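Local atomic coordinates of capsular polysaccharide biosynthesis protein (Burkholderia pseudomallei, PDB entry 4BQN), a protein that probably acts as an acetyltransferase in capsular polysaccharide biosynthesis and binds coenzyme A. Residues G12-A16 and M199-T203; I180-F185 and E209-C214; L142-A147 and Y242-R246; E155-W159 and N298-V302; I57-F63 and L82-P87. The protein carries 1 engineered substitution. One frame throughout, in Å; residues are numbered along the deposited sequence. Where two conformers were deposited one is given.

Contact 1 (G12-A16 and M199-T203); sequences GSCQA and MNHPT. With COA (coenzyme A), chain C.
Q15 reaches across to N200 in the coenzyme A pocket, where the loop after parallel strand 6-11 turns into helix 15-24 and a cysteine at the turn holds the cofactor covalently. From CB the chain of Q15 leaves with CG beside the backbone N (chi1 -63°) and runs on extended. CG passes the cofactor sulfur, with Q15 CG 3.8 Å from COA S1P, and the amide end crosses P202 at about a right angle, NE2 nearest to P202 CD. At the tip, Q15 NE2 donates to N200 O at 2.8 Å, the acceptor in the amide plane but the donor above the carbonyl plane. M98 O also accepts from this nitrogen, while Q66 holds Q15 OE1. S13 OG caps the turn by accepting from Q15 N at 3.0 Å. N200 faces the cofactor arm with its amide carbon, its OD1 hydrogen-bonded to the hydroxyl of Y120. C14 SG lies 3.5 Å from H201 NE2, oblique to that ring, and is bonded to COA S1P at 2.0 Å, a mixed disulfide.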
# COMPACT_ATOMS: atom_id res chain seq x y z
N GLY A 12 6.61 10.66 -2.04
CA GLY A 12 6.66 9.30 -1.54
C GLY A 12 6.15 8.37 -2.60
O GLY A 12 6.42 8.57 -3.79
N SER A 13 5.43 7.33 -2.17
CA SER A 13 4.82 6.37 -3.08
C SER A 13 3.59 6.99 -3.75
O SER A 13 3.32 8.20 -3.60
CB SER A 13 4.38 5.15 -2.27
OG SER A 13 3.25 5.47 -1.46
N CYS A 14 2.81 6.16 -4.44
CA CYS A 14 1.52 6.61 -4.97
C CYS A 14 0.60 7.19 -3.89
O CYS A 14 -0.35 7.91 -4.19
CB CYS A 14 0.84 5.46 -5.74
SG CYS A 14 0.04 4.23 -4.75
N GLN A 15 0.86 6.87 -2.62
CA GLN A 15 0.07 7.40 -1.51
C GLN A 15 0.30 8.88 -1.30
O GLN A 15 -0.57 9.55 -0.71
CB GLN A 15 0.39 6.63 -0.22
CG GLN A 15 0.01 5.16 -0.34
CD GLN A 15 0.61 4.28 0.75
OE1 GLN A 15 1.16 4.77 1.75
NE2 GLN A 15 0.48 2.97 0.57
N ALA A 16 1.45 9.40 -1.76
CA ALA A 16 1.79 10.80 -1.55
C ALA A 16 0.86 11.77 -2.31
O ALA A 16 0.27 12.64 -1.69
CB ALA A 16 3.27 11.05 -1.77
N MET A 199 -2.79 -4.33 -0.91
CA MET A 199 -1.85 -4.22 0.20
C MET A 199 -1.28 -2.83 0.38
O MET A 199 -0.90 -2.45 1.49
CB MET A 199 -0.71 -5.22 0.02
CG MET A 199 0.15 -5.02 -1.21
SD MET A 199 1.24 -6.44 -1.38
CE MET A 199 2.36 -5.86 -2.64
N ASN A 200 -1.17 -2.06 -0.71
CA ASN A 200 -0.55 -0.73 -0.60
C ASN A 200 -1.43 0.40 -1.16
O ASN A 200 -0.95 1.51 -1.41
CB ASN A 200 0.87 -0.74 -1.18
CG ASN A 200 0.89 -1.25 -2.61
OD1 ASN A 200 -0.11 -1.10 -3.31
ND2 ASN A 200 1.98 -1.88 -3.02
N HIS A 201 -2.72 0.12 -1.30
CA HIS A 201 -3.69 1.15 -1.69
C HIS A 201 -4.77 1.32 -0.63
O HIS A 201 -5.80 0.64 -0.67
CB HIS A 201 -4.35 0.82 -3.03
CG HIS A 201 -3.46 1.00 -4.22
ND1 HIS A 201 -3.89 0.72 -5.50
CD2 HIS A 201 -2.16 1.41 -4.35
CE1 HIS A 201 -2.92 0.97 -6.36
NE2 HIS A 201 -1.86 1.39 -5.69
N PRO A 202 -4.55 2.22 0.33
CA PRO A 202 -5.58 2.58 1.32
C PRO A 202 -6.88 3.02 0.67
O PRO A 202 -6.88 3.68 -0.38
CB PRO A 202 -4.94 3.75 2.07
CG PRO A 202 -3.47 3.45 1.98
CD PRO A 202 -3.26 2.87 0.61
N THR A 203 -7.99 2.66 1.31
CA THR A 203 -9.29 3.17 0.92
C THR A 203 -9.45 4.60 1.45
O THR A 203 -8.66 5.09 2.27
CB THR A 203 -10.43 2.33 1.52
OG1 THR A 203 -10.36 2.43 2.95
CG2 THR A 203 -10.32 0.85 1.10
N1A COA C . 5.00 -5.33 5.04
C2A COA C . 5.56 -6.10 4.08
N3A COA C . 6.22 -5.59 3.03
C4A COA C . 6.38 -4.25 2.93
C5A COA C . 5.80 -3.36 3.93
C6A COA C . 5.08 -3.98 5.03
N6A COA C . 4.52 -3.21 5.99
N7A COA C . 6.09 -2.09 3.58
C8A COA C . 6.82 -2.16 2.43
N9A COA C . 6.96 -3.45 2.04
C1B COA C . 7.70 -3.97 0.89
C2B COA C . 7.70 -3.10 -0.35
O2B COA C . 6.55 -3.38 -1.15
C3B COA C . 9.00 -3.54 -0.99
O3B COA C . 8.76 -4.83 -1.59
P3B COA C . 9.81 -5.51 -2.61
O7A COA C . 9.06 -6.72 -3.10
O8A COA C . 10.03 -4.47 -3.67
O9A COA C . 11.04 -5.83 -1.80
C4B COA C . 9.93 -3.74 0.21
O4B COA C . 9.07 -3.99 1.33
C5B COA C . 10.83 -2.54 0.51
O5B COA C . 9.99 -1.41 0.67
P1A COA C . 10.18 -0.38 1.87
O1A COA C . 9.02 0.57 1.78
O2A COA C . 10.40 -1.09 3.16
O3A COA C . 11.55 0.40 1.58
P2A COA C . 12.13 1.29 0.37
O4A COA C . 13.29 0.54 -0.22
O5A COA C . 12.40 2.64 0.97
O6A COA C . 10.98 1.39 -0.73
CBP COA C . 8.96 1.96 -1.88
CCP COA C . 9.89 2.33 -0.73
CDP COA C . 7.77 2.92 -1.93
CEP COA C . 9.72 2.14 -3.18
CAP COA C . 8.50 0.49 -1.67
OAP COA C . 7.62 0.42 -0.55
C9P COA C . 7.84 -0.22 -2.84
O9P COA C . 8.53 -0.77 -3.70
N8P COA C . 6.51 -0.30 -2.87
C7P COA C . 5.79 -1.02 -3.91
C6P COA C . 5.74 -0.32 -5.25
C5P COA C . 5.01 0.99 -5.07
O5P COA C . 5.62 2.01 -4.80
N4P COA C . 3.70 0.93 -5.23
C3P COA C . 2.88 2.10 -5.08
C2P COA C . 1.83 1.85 -4.02
S1P COA C . 1.26 3.40 -3.46

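Contact 2 (I180-F185 and E209-C214); sequences ISVTDF and EIAARC
The backbones of I180-F185 and E209-C214 come nearest where V182 CA lies 6.3 Å from I210 CA, an approach almost repeated between I180 and C214. Methyl groups fill that interval: I180 CG2 and V182 CG1 each touch I210 CD1 at 3.8 Å, and I180 CG2 also reaches the CB of R213. V182 is the N-cap residue of helix 183-189, so the contact sets the entry of one helix against the flank of another, helix 204-217. On that flank E209 and R213, one turn apart, form an intrahelical salt bridge. R213 turns NE and NH2 side-on to a single oxygen, R213 NH2 to E209 OE2 measuring 2.9 Å. Bending at chi2 (66°) brings the glutamate over F185, with E209 CG 3.6 Å from the ring centroid in a CH-pi contact and the carboxylate stacked at 17° to the ring. V182 CG1 covers one face of the guanidinium group. At the guanidinium edge, a water accepts from R213 NH1 and donates to S181 O at 2.8 Å.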
# COMPACT_ATOMS: atom_id res chain seq x y z
N ILE A 180 4.52 10.34 11.57
CA ILE A 180 3.06 10.29 11.49
C ILE A 180 2.65 8.89 11.03
O ILE A 180 3.01 8.48 9.93
CB ILE A 180 2.53 11.35 10.50
CG1 ILE A 180 2.90 12.78 10.97
CG2 ILE A 180 1.02 11.24 10.35
CD1 ILE A 180 3.02 13.78 9.84
N SER A 181 1.91 8.17 11.88
CA SER A 181 1.50 6.79 11.60
C SER A 181 0.07 6.49 12.07
O SER A 181 -0.48 7.20 12.90
CB SER A 181 2.44 5.79 12.26
OG SER A 181 3.76 5.92 11.79
N VAL A 182 -0.49 5.40 11.54
CA VAL A 182 -1.85 4.97 11.87
C VAL A 182 -1.91 3.48 12.19
O VAL A 182 -2.94 2.84 12.02
CB VAL A 182 -2.87 5.30 10.75
CG1 VAL A 182 -3.18 6.78 10.72
CG2 VAL A 182 -2.37 4.83 9.38
N THR A 183 -0.82 2.93 12.72
CA THR A 183 -0.72 1.49 12.99
C THR A 183 -1.83 0.97 13.93
O THR A 183 -2.47 -0.04 13.64
CB THR A 183 0.66 1.12 13.55
OG1 THR A 183 1.66 1.62 12.66
CG2 THR A 183 0.80 -0.40 13.69
N ASP A 184 -2.05 1.66 15.06
CA ASP A 184 -3.04 1.21 16.03
C ASP A 184 -4.44 1.28 15.44
O ASP A 184 -5.27 0.39 15.66
CB ASP A 184 -2.97 2.05 17.32
CG ASP A 184 -1.61 1.95 18.01
OD1 ASP A 184 -1.00 0.86 18.00
OD2 ASP A 184 -1.16 2.97 18.58
N PHE A 185 -4.69 2.33 14.66
CA PHE A 185 -5.96 2.48 13.96
C PHE A 185 -6.21 1.32 13.01
O PHE A 185 -7.30 0.74 12.98
CB PHE A 185 -5.98 3.82 13.20
CG PHE A 185 -7.25 4.04 12.43
CD1 PHE A 185 -8.39 4.50 13.07
CD2 PHE A 185 -7.31 3.73 11.07
CE1 PHE A 185 -9.57 4.69 12.37
CE2 PHE A 185 -8.49 3.91 10.36
CZ PHE A 185 -9.62 4.39 11.01
N GLU A 209 -7.96 9.17 7.56
CA GLU A 209 -7.35 9.02 8.88
C GLU A 209 -5.90 9.52 8.90
O GLU A 209 -5.51 10.27 9.79
CB GLU A 209 -7.44 7.58 9.40
CG GLU A 209 -7.28 7.49 10.91
CD GLU A 209 -8.42 8.16 11.66
OE1 GLU A 209 -9.58 8.14 11.18
OE2 GLU A 209 -8.17 8.73 12.75
N ILE A 210 -5.10 9.11 7.91
CA ILE A 210 -3.70 9.54 7.88
C ILE A 210 -3.60 11.05 7.63
O ILE A 210 -2.76 11.72 8.25
CB ILE A 210 -2.83 8.71 6.89
CG1 ILE A 210 -1.34 8.99 7.07
CG2 ILE A 210 -3.23 8.94 5.45
CD1 ILE A 210 -0.80 8.50 8.37
N ALA A 211 -4.46 11.60 6.77
CA ALA A 211 -4.49 13.05 6.55
C ALA A 211 -4.82 13.78 7.86
O ALA A 211 -4.21 14.81 8.17
CB ALA A 211 -5.49 13.40 5.47
N ALA A 212 -5.76 13.25 8.63
CA ALA A 212 -6.07 13.82 9.94
C ALA A 212 -4.85 13.82 10.86
O ALA A 212 -4.58 14.83 11.53
CB ALA A 212 -7.23 13.07 10.59
N ARG A 213 -4.08 12.73 10.88
CA ARG A 213 -2.89 12.68 11.73
C ARG A 213 -1.84 13.67 11.27
O ARG A 213 -1.13 14.24 12.09
CB ARG A 213 -2.31 11.27 11.85
CG ARG A 213 -3.30 10.15 12.18
CD ARG A 213 -4.24 10.46 13.34
NE ARG A 213 -5.24 9.40 13.49
CZ ARG A 213 -5.04 8.22 14.09
NH1 ARG A 213 -3.86 7.93 14.65
NH2 ARG A 213 -6.04 7.34 14.14
N CYS A 214 -1.74 13.90 9.97
CA CYS A 214 -0.86 14.94 9.47
C CYS A 214 -1.28 16.31 10.01
O CYS A 214 -0.45 17.09 10.45
CB CYS A 214 -0.87 14.98 7.95
SG CYS A 214 -0.07 13.56 7.17
O HOH W 1 -1.21 8.98 14.98

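Contact 3 (L142-A147 and Y242-R246); sequences LEEIGA and YPIYR
P243 O draws in two groups, one from each segment. G146 presents its CA-H to it, G146 CA lying 3.1 Å from P243 O with an angle of 162° at the hydrogen, and Y245 N gives it a weak hydrogen bond. No conventional hydrogen bond crosses this contact, and the close approach depends on a helical glycine whose bare CA lets the 242-246 segment settle against the helix. The partner is a classic gamma turn: I244, at phi 73° and psi -55°, folds the backbone back so that the P243 carbonyl and the Y245 amide face each other. On the surface of helix 142-151, I244 CD1 comes 3.4 Å from E143 O and also touches the CB of E143, whose carboxylate goes to R256. P243 meets L142 through its ring, P243 CG being 3.8 Å from L142 CB. Y242 is approached obliquely by two branches, I145 CG2 at 3.7 Å from Y242 CD2 and L142 CD2 at Y242 CE2, while its hydroxyl is hydrogen-bonded to D122 and Y138. L142 and Y242 both rest on L273 of helix 269-281, and I145 reaches A309 and F310 of helix 300-310.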
# COMPACT_ATOMS: atom_id res chain seq x y z
N LEU A 142 -10.65 -23.27 -3.26
CA LEU A 142 -10.59 -21.91 -2.70
C LEU A 142 -11.05 -21.87 -1.25
O LEU A 142 -10.50 -21.13 -0.44
CB LEU A 142 -11.41 -20.91 -3.49
CG LEU A 142 -11.01 -20.68 -4.95
CD1 LEU A 142 -11.93 -19.62 -5.53
CD2 LEU A 142 -9.56 -20.25 -5.09
N GLU A 143 -12.06 -22.68 -0.92
CA GLU A 143 -12.57 -22.72 0.45
C GLU A 143 -11.57 -23.29 1.43
O GLU A 143 -11.46 -22.80 2.55
CB GLU A 143 -13.88 -23.52 0.52
CG GLU A 143 -15.08 -22.77 -0.03
CD GLU A 143 -15.22 -22.82 -1.54
OE1 GLU A 143 -14.43 -23.52 -2.22
OE2 GLU A 143 -16.15 -22.16 -2.05
N GLU A 144 -10.86 -24.35 1.04
CA GLU A 144 -9.84 -24.95 1.90
C GLU A 144 -8.73 -23.94 2.18
O GLU A 144 -8.25 -23.82 3.32
CB GLU A 144 -9.25 -26.22 1.27
CG GLU A 144 -10.17 -27.43 1.30
CD GLU A 144 -11.10 -27.53 0.10
OE1 GLU A 144 -11.34 -26.54 -0.62
OE2 GLU A 144 -11.64 -28.64 -0.11
N ILE A 145 -8.32 -23.21 1.14
CA ILE A 145 -7.35 -22.14 1.30
C ILE A 145 -7.86 -21.06 2.26
O ILE A 145 -7.17 -20.68 3.21
CB ILE A 145 -7.00 -21.49 -0.04
CG1 ILE A 145 -6.26 -22.49 -0.94
CG2 ILE A 145 -6.18 -20.21 0.18
CD1 ILE A 145 -6.21 -22.09 -2.39
N GLY A 146 -9.09 -20.59 2.03
CA GLY A 146 -9.69 -19.56 2.88
C GLY A 146 -9.85 -20.02 4.33
O GLY A 146 -9.67 -19.24 5.26
N ALA A 147 -10.18 -21.30 4.52
CA ALA A 147 -10.33 -21.87 5.86
C ALA A 147 -8.99 -21.88 6.58
O ALA A 147 -8.93 -21.58 7.77
CB ALA A 147 -10.91 -23.28 5.77
N TYR A 242 -10.70 -14.03 -0.18
CA TYR A 242 -11.00 -15.44 -0.46
C TYR A 242 -12.24 -15.92 0.34
O TYR A 242 -12.56 -15.36 1.39
CB TYR A 242 -9.80 -16.32 -0.11
CG TYR A 242 -8.82 -16.53 -1.25
CD1 TYR A 242 -8.27 -15.46 -1.96
CD2 TYR A 242 -8.39 -17.83 -1.57
CE1 TYR A 242 -7.35 -15.68 -2.99
CE2 TYR A 242 -7.47 -18.06 -2.59
CZ TYR A 242 -6.96 -16.98 -3.30
OH TYR A 242 -6.05 -17.22 -4.30
N PRO A 243 -12.90 -16.98 -0.16
CA PRO A 243 -14.03 -17.54 0.58
C PRO A 243 -13.61 -17.93 1.99
O PRO A 243 -12.44 -18.29 2.22
CB PRO A 243 -14.37 -18.81 -0.22
CG PRO A 243 -13.82 -18.59 -1.59
CD PRO A 243 -12.57 -17.78 -1.36
N ILE A 244 -14.59 -17.90 2.90
CA ILE A 244 -14.45 -18.29 4.31
C ILE A 244 -13.65 -17.24 5.09
O ILE A 244 -14.15 -16.68 6.06
CB ILE A 244 -13.91 -19.74 4.50
CG1 ILE A 244 -14.87 -20.73 3.83
CG2 ILE A 244 -13.74 -20.06 5.99
CD1 ILE A 244 -14.48 -22.18 3.96
N TYR A 245 -12.44 -16.94 4.62
CA TYR A 245 -11.64 -15.87 5.20
C TYR A 245 -12.42 -14.55 5.18
O TYR A 245 -12.43 -13.79 6.16
CB TYR A 245 -10.32 -15.73 4.44
CG TYR A 245 -9.34 -14.80 5.11
CD1 TYR A 245 -8.73 -15.17 6.32
CD2 TYR A 245 -8.96 -13.60 4.53
CE1 TYR A 245 -7.80 -14.36 6.94
CE2 TYR A 245 -8.04 -12.77 5.16
CZ TYR A 245 -7.46 -13.15 6.35
OH TYR A 245 -6.53 -12.37 7.01
N ARG A 246 -13.14 -14.30 4.09
CA ARG A 246 -13.88 -13.05 3.92
C ARG A 246 -14.93 -12.86 5.02
O ARG A 246 -15.29 -11.73 5.36
CB ARG A 246 -14.53 -13.00 2.53
CG ARG A 246 -15.63 -14.03 2.30
CD ARG A 246 -16.10 -14.07 0.84
NE ARG A 246 -16.66 -12.79 0.39
CZ ARG A 246 -17.88 -12.35 0.67
NH1 ARG A 246 -18.72 -13.08 1.40
NH2 ARG A 246 -18.26 -11.16 0.22

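Contact 4 (E155-W159 and N298-V302); sequences EIESW and NRRWV
The W301 indole is sandwiched between I156 and the CA of R299, with its edge toward W159, and the pair W159 and W301 shows how a tight aromatic core can shade into a polar margin. I156 CG1 sits over one face, 3.5 Å from the centroid of the W301 five-membered ring, a CH-pi contact close to the ring normal. R299 CA covers the opposite face. The edge of W301 meets the face of W159 in an offset edge-to-face pair with planes at 64°, W301 CH2 lying 3.4 Å from W159 CG. W301 gets there by placing CG between its backbone N and carbonyl carbon (chi1 47°). The same face of W159 also receives R299 CG and N298 O, the latter above the ring and not hydrogen-bonded to its NE1. W159 CH2 in turn lies over a face of the R299 guanidinium, 3.4 Å from R299 NE, which is in a salt bridge with E101. Toward solvent the contact thins to a salt bridge. The extended E155 meets the exposed R300 side-on, R300 NE to E155 OE2 at 2.7 Å and R300 NH2 to E155 OE1 at 2.9 Å, one nitrogen to each oxygen. With the carboxylate and guanidinium planes 54° apart, this grip is twisted. Thus helix 153-167, which carries W159 to the edge of the coenzyme A pocket, is joined to the start of helix 300-310, just after helix 285-296.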
# COMPACT_ATOMS: atom_id res chain seq x y z
N GLU A 155 -2.30 -14.69 13.46
CA GLU A 155 -0.88 -14.75 13.11
C GLU A 155 -0.60 -13.76 11.97
O GLU A 155 0.40 -13.05 11.98
CB GLU A 155 -0.49 -16.16 12.69
CG GLU A 155 0.95 -16.29 12.20
CD GLU A 155 1.32 -17.70 11.78
OE1 GLU A 155 0.46 -18.61 11.86
OE2 GLU A 155 2.49 -17.90 11.39
N ILE A 156 -1.48 -13.76 10.96
CA ILE A 156 -1.34 -12.85 9.83
C ILE A 156 -1.34 -11.41 10.32
O ILE A 156 -0.45 -10.64 9.97
CB ILE A 156 -2.44 -13.08 8.79
CG1 ILE A 156 -2.25 -14.46 8.12
CG2 ILE A 156 -2.42 -11.98 7.73
CD1 ILE A 156 -3.50 -14.98 7.42
N GLU A 157 -2.34 -11.04 11.13
CA GLU A 157 -2.47 -9.67 11.61
C GLU A 157 -1.29 -9.25 12.47
O GLU A 157 -0.80 -8.13 12.35
CB GLU A 157 -3.76 -9.45 12.36
CG GLU A 157 -4.94 -9.47 11.42
CD GLU A 157 -6.26 -9.17 12.08
OE1 GLU A 157 -6.29 -9.01 13.32
OE2 GLU A 157 -7.28 -9.13 11.36
N SER A 158 -0.82 -10.16 13.33
CA SER A 158 0.34 -9.86 14.19
C SER A 158 1.57 -9.52 13.34
O SER A 158 2.28 -8.57 13.64
CB SER A 158 0.65 -11.02 15.15
OG SER A 158 1.73 -10.69 16.01
N TRP A 159 1.79 -10.29 12.27
CA TRP A 159 2.91 -10.05 11.39
C TRP A 159 2.73 -8.71 10.66
O TRP A 159 3.68 -7.93 10.55
CB TRP A 159 3.07 -11.20 10.40
CG TRP A 159 4.18 -11.01 9.44
CD1 TRP A 159 5.50 -11.33 9.63
CD2 TRP A 159 4.07 -10.49 8.11
NE1 TRP A 159 6.22 -11.01 8.50
CE2 TRP A 159 5.36 -10.50 7.55
CE3 TRP A 159 3.00 -10.01 7.34
CZ2 TRP A 159 5.63 -10.05 6.24
CZ3 TRP A 159 3.26 -9.56 6.04
CH2 TRP A 159 4.56 -9.58 5.51
N ASN A 298 8.95 -15.33 5.00
CA ASN A 298 8.54 -14.74 6.28
C ASN A 298 7.03 -14.70 6.45
O ASN A 298 6.51 -13.97 7.29
CB ASN A 298 9.14 -13.33 6.42
CG ASN A 298 10.65 -13.33 6.30
OD1 ASN A 298 11.22 -12.73 5.39
ND2 ASN A 298 11.31 -14.02 7.22
N ARG A 299 6.34 -15.53 5.66
CA ARG A 299 4.87 -15.57 5.70
C ARG A 299 4.42 -17.02 5.84
O ARG A 299 4.03 -17.66 4.86
CB ARG A 299 4.28 -14.93 4.43
CG ARG A 299 4.64 -13.45 4.24
CD ARG A 299 4.07 -12.94 2.93
NE ARG A 299 4.27 -11.50 2.71
CZ ARG A 299 5.37 -10.95 2.21
NH1 ARG A 299 6.44 -11.70 1.92
NH2 ARG A 299 5.42 -9.64 2.01
N ARG A 300 4.50 -17.54 7.06
CA ARG A 300 4.27 -18.97 7.33
C ARG A 300 2.93 -19.46 6.80
O ARG A 300 2.81 -20.61 6.34
CB ARG A 300 4.35 -19.22 8.85
CG ARG A 300 4.46 -20.68 9.26
CD ARG A 300 4.71 -20.82 10.75
NE ARG A 300 3.53 -20.44 11.51
CZ ARG A 300 3.09 -21.08 12.60
NH1 ARG A 300 3.74 -22.14 13.06
NH2 ARG A 300 2.00 -20.66 13.21
N TRP A 301 1.92 -18.61 6.87
CA TRP A 301 0.55 -18.98 6.51
C TRP A 301 0.40 -19.31 5.03
O TRP A 301 -0.52 -20.03 4.65
CB TRP A 301 -0.46 -17.90 6.89
CG TRP A 301 -0.00 -16.53 6.46
CD1 TRP A 301 -0.34 -15.86 5.33
CD2 TRP A 301 0.90 -15.68 7.18
NE1 TRP A 301 0.30 -14.64 5.28
CE2 TRP A 301 1.07 -14.51 6.41
CE3 TRP A 301 1.59 -15.81 8.40
CZ2 TRP A 301 1.89 -13.45 6.83
CZ3 TRP A 301 2.41 -14.77 8.80
CH2 TRP A 301 2.56 -13.61 8.02
N VAL A 302 1.29 -18.79 4.18
CA VAL A 302 1.24 -19.08 2.75
C VAL A 302 1.57 -20.56 2.46
O VAL A 302 0.82 -21.27 1.80
CB VAL A 302 2.19 -18.13 2.00
CG1 VAL A 302 2.17 -18.43 0.52
CG2 VAL A 302 1.78 -16.67 2.23

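Contact 5 (I57-F63 and L82-P87); sequences IPKLDLF and LRNSMP
The F63 ring is met obliquely by L82, R83 and M86; a further ring, that of Y65, meets it nearly parallel. M86 SD is 5.3 Å from the F63 ring centroid, a Met-aromatic contact, and sits 3.6 Å from F63 CB. In the conformer described, bends at chi2 (-68°) and chi3 fold the thioether back toward the other segment, so that its methyl meets the carbonyl of L60. The puckered P87 ring lies among three backbone oxygens: P87 CG is 3.3 Å from L60 O, while CB and CD approach those of P58 and I57. I57 fills the interior, its CG2 3.5 Å from L82 O and its CD1 against L82 CD2. The chain leaves the helix through a type I beta turn from R83 to M86. The contact lies within a beta-alpha-beta crossover, packing the entry to strand 62-65 against the link from helix 79-83 to the neighbouring parallel strand 91-94, with helix 46-56 beside L82 and S85.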
# COMPACT_ATOMS: atom_id res chain seq x y z
N ILE A 57 12.08 22.05 -3.38
CA ILE A 57 12.32 21.80 -1.97
C ILE A 57 12.92 22.99 -1.21
O ILE A 57 12.48 23.28 -0.10
CB ILE A 57 13.11 20.48 -1.78
CG1 ILE A 57 12.23 19.30 -2.23
CG2 ILE A 57 13.55 20.29 -0.33
CD1 ILE A 57 12.99 18.00 -2.41
N PRO A 58 13.89 23.71 -1.81
CA PRO A 58 14.44 24.86 -1.07
C PRO A 58 13.44 26.00 -0.81
O PRO A 58 13.72 26.90 -0.02
CB PRO A 58 15.58 25.35 -1.97
CG PRO A 58 15.99 24.12 -2.73
CD PRO A 58 14.69 23.42 -3.02
N LYS A 59 12.28 25.95 -1.47
CA LYS A 59 11.24 26.95 -1.26
C LYS A 59 10.07 26.48 -0.38
O LYS A 59 9.12 27.23 -0.15
CB LYS A 59 10.70 27.45 -2.61
CG LYS A 59 11.74 28.07 -3.54
CD LYS A 59 11.12 28.47 -4.86
CE LYS A 59 12.18 28.69 -5.93
NZ LYS A 59 11.64 28.38 -7.29
N LEU A 60 10.13 25.26 0.14
CA LEU A 60 9.02 24.73 0.92
C LEU A 60 9.05 25.15 2.39
O LEU A 60 10.12 25.17 3.02
CB LEU A 60 8.97 23.20 0.84
CG LEU A 60 8.74 22.59 -0.54
CD1 LEU A 60 8.83 21.08 -0.38
CD2 LEU A 60 7.41 23.03 -1.13
N ASP A 61 7.87 25.45 2.93
CA ASP A 61 7.68 25.55 4.37
C ASP A 61 7.51 24.16 4.99
O ASP A 61 7.93 23.94 6.13
CB ASP A 61 6.46 26.41 4.68
CG ASP A 61 6.63 27.83 4.20
OD1 ASP A 61 7.38 28.57 4.85
OD2 ASP A 61 6.02 28.18 3.18
N LEU A 62 6.91 23.25 4.24
CA LEU A 62 6.60 21.91 4.73
C LEU A 62 6.87 20.86 3.67
O LEU A 62 6.43 21.02 2.53
CB LEU A 62 5.13 21.84 5.16
CG LEU A 62 4.54 20.47 5.51
CD1 LEU A 62 5.21 19.86 6.73
CD2 LEU A 62 3.03 20.56 5.69
N PHE A 63 7.58 19.80 4.05
CA PHE A 63 7.84 18.67 3.17
C PHE A 63 7.27 17.46 3.90
O PHE A 63 7.83 17.02 4.91
CB PHE A 63 9.35 18.52 2.94
CG PHE A 63 9.75 17.45 1.95
CD1 PHE A 63 9.22 17.40 0.66
CD2 PHE A 63 10.72 16.51 2.30
CE1 PHE A 63 9.62 16.42 -0.24
CE2 PHE A 63 11.13 15.52 1.41
CZ PHE A 63 10.58 15.48 0.13
N LEU A 82 16.54 14.18 -0.35
CA LEU A 82 15.58 15.22 -0.68
C LEU A 82 15.33 16.15 0.51
O LEU A 82 15.34 17.38 0.34
CB LEU A 82 14.28 14.61 -1.19
CG LEU A 82 14.42 13.90 -2.55
CD1 LEU A 82 13.26 12.96 -2.78
CD2 LEU A 82 14.57 14.89 -3.69
N ARG A 83 15.09 15.60 1.69
CA ARG A 83 14.77 16.45 2.83
C ARG A 83 15.98 17.29 3.27
O ARG A 83 15.81 18.35 3.86
CB ARG A 83 14.15 15.69 3.99
CG ARG A 83 15.06 14.71 4.72
CD ARG A 83 14.19 13.81 5.58
NE ARG A 83 14.89 12.67 6.17
CZ ARG A 83 15.61 12.70 7.29
NH1 ARG A 83 15.84 13.85 7.92
NH2 ARG A 83 16.15 11.58 7.77
N ASN A 84 17.19 16.84 2.94
CA ASN A 84 18.40 17.61 3.21
C ASN A 84 18.43 18.97 2.53
O ASN A 84 19.13 19.88 2.99
CB ASN A 84 19.64 16.80 2.83
CG ASN A 84 20.92 17.47 3.26
OD1 ASN A 84 21.16 17.67 4.45
ND2 ASN A 84 21.76 17.83 2.29
N SER A 85 17.67 19.13 1.45
CA SER A 85 17.64 20.38 0.70
C SER A 85 16.60 21.39 1.19
O SER A 85 16.44 22.47 0.60
CB SER A 85 17.47 20.10 -0.79
OG SER A 85 18.70 19.67 -1.34
N MET A 86 15.89 21.05 2.27
CA MET A 86 14.94 21.99 2.88
C MET A 86 15.63 23.25 3.39
O MET A 86 16.77 23.20 3.85
CB MET A 86 14.19 21.32 4.04
CG MET A 86 13.09 20.36 3.57
SD MET A 86 11.72 21.22 2.77
CE MET A 86 10.86 21.90 4.19
N PRO A 87 14.93 24.40 3.32
CA PRO A 87 15.53 25.64 3.82
C PRO A 87 15.54 25.67 5.35
O PRO A 87 14.79 24.91 5.97
CB PRO A 87 14.59 26.71 3.28
CG PRO A 87 13.27 26.03 3.25
CD PRO A 87 13.58 24.64 2.78

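From the N terminus, contact 1 opens first, after strand 6-11, and contact 5 opens and closes within it, completing a local loop beside the parallel sheet. Contacts 3, 4 and 2 then open in that order, at helices 142-151 and 153-167 and just before helix 183-189. Contact 1 closes next at 199-203, so it crosses all three. Contact 2 closes on helix 204-217, nested inside contacts 3 and 4. Contact 3 closes at 242-246, in the loop before strand 260-262, and contact 4, which crosses it, at the start of helix 300-310. These two touch through Y245 and I156, whereas contact 5 lies about 48 Å from contact 3, centre to centre, on the opposite side of the chain's centre.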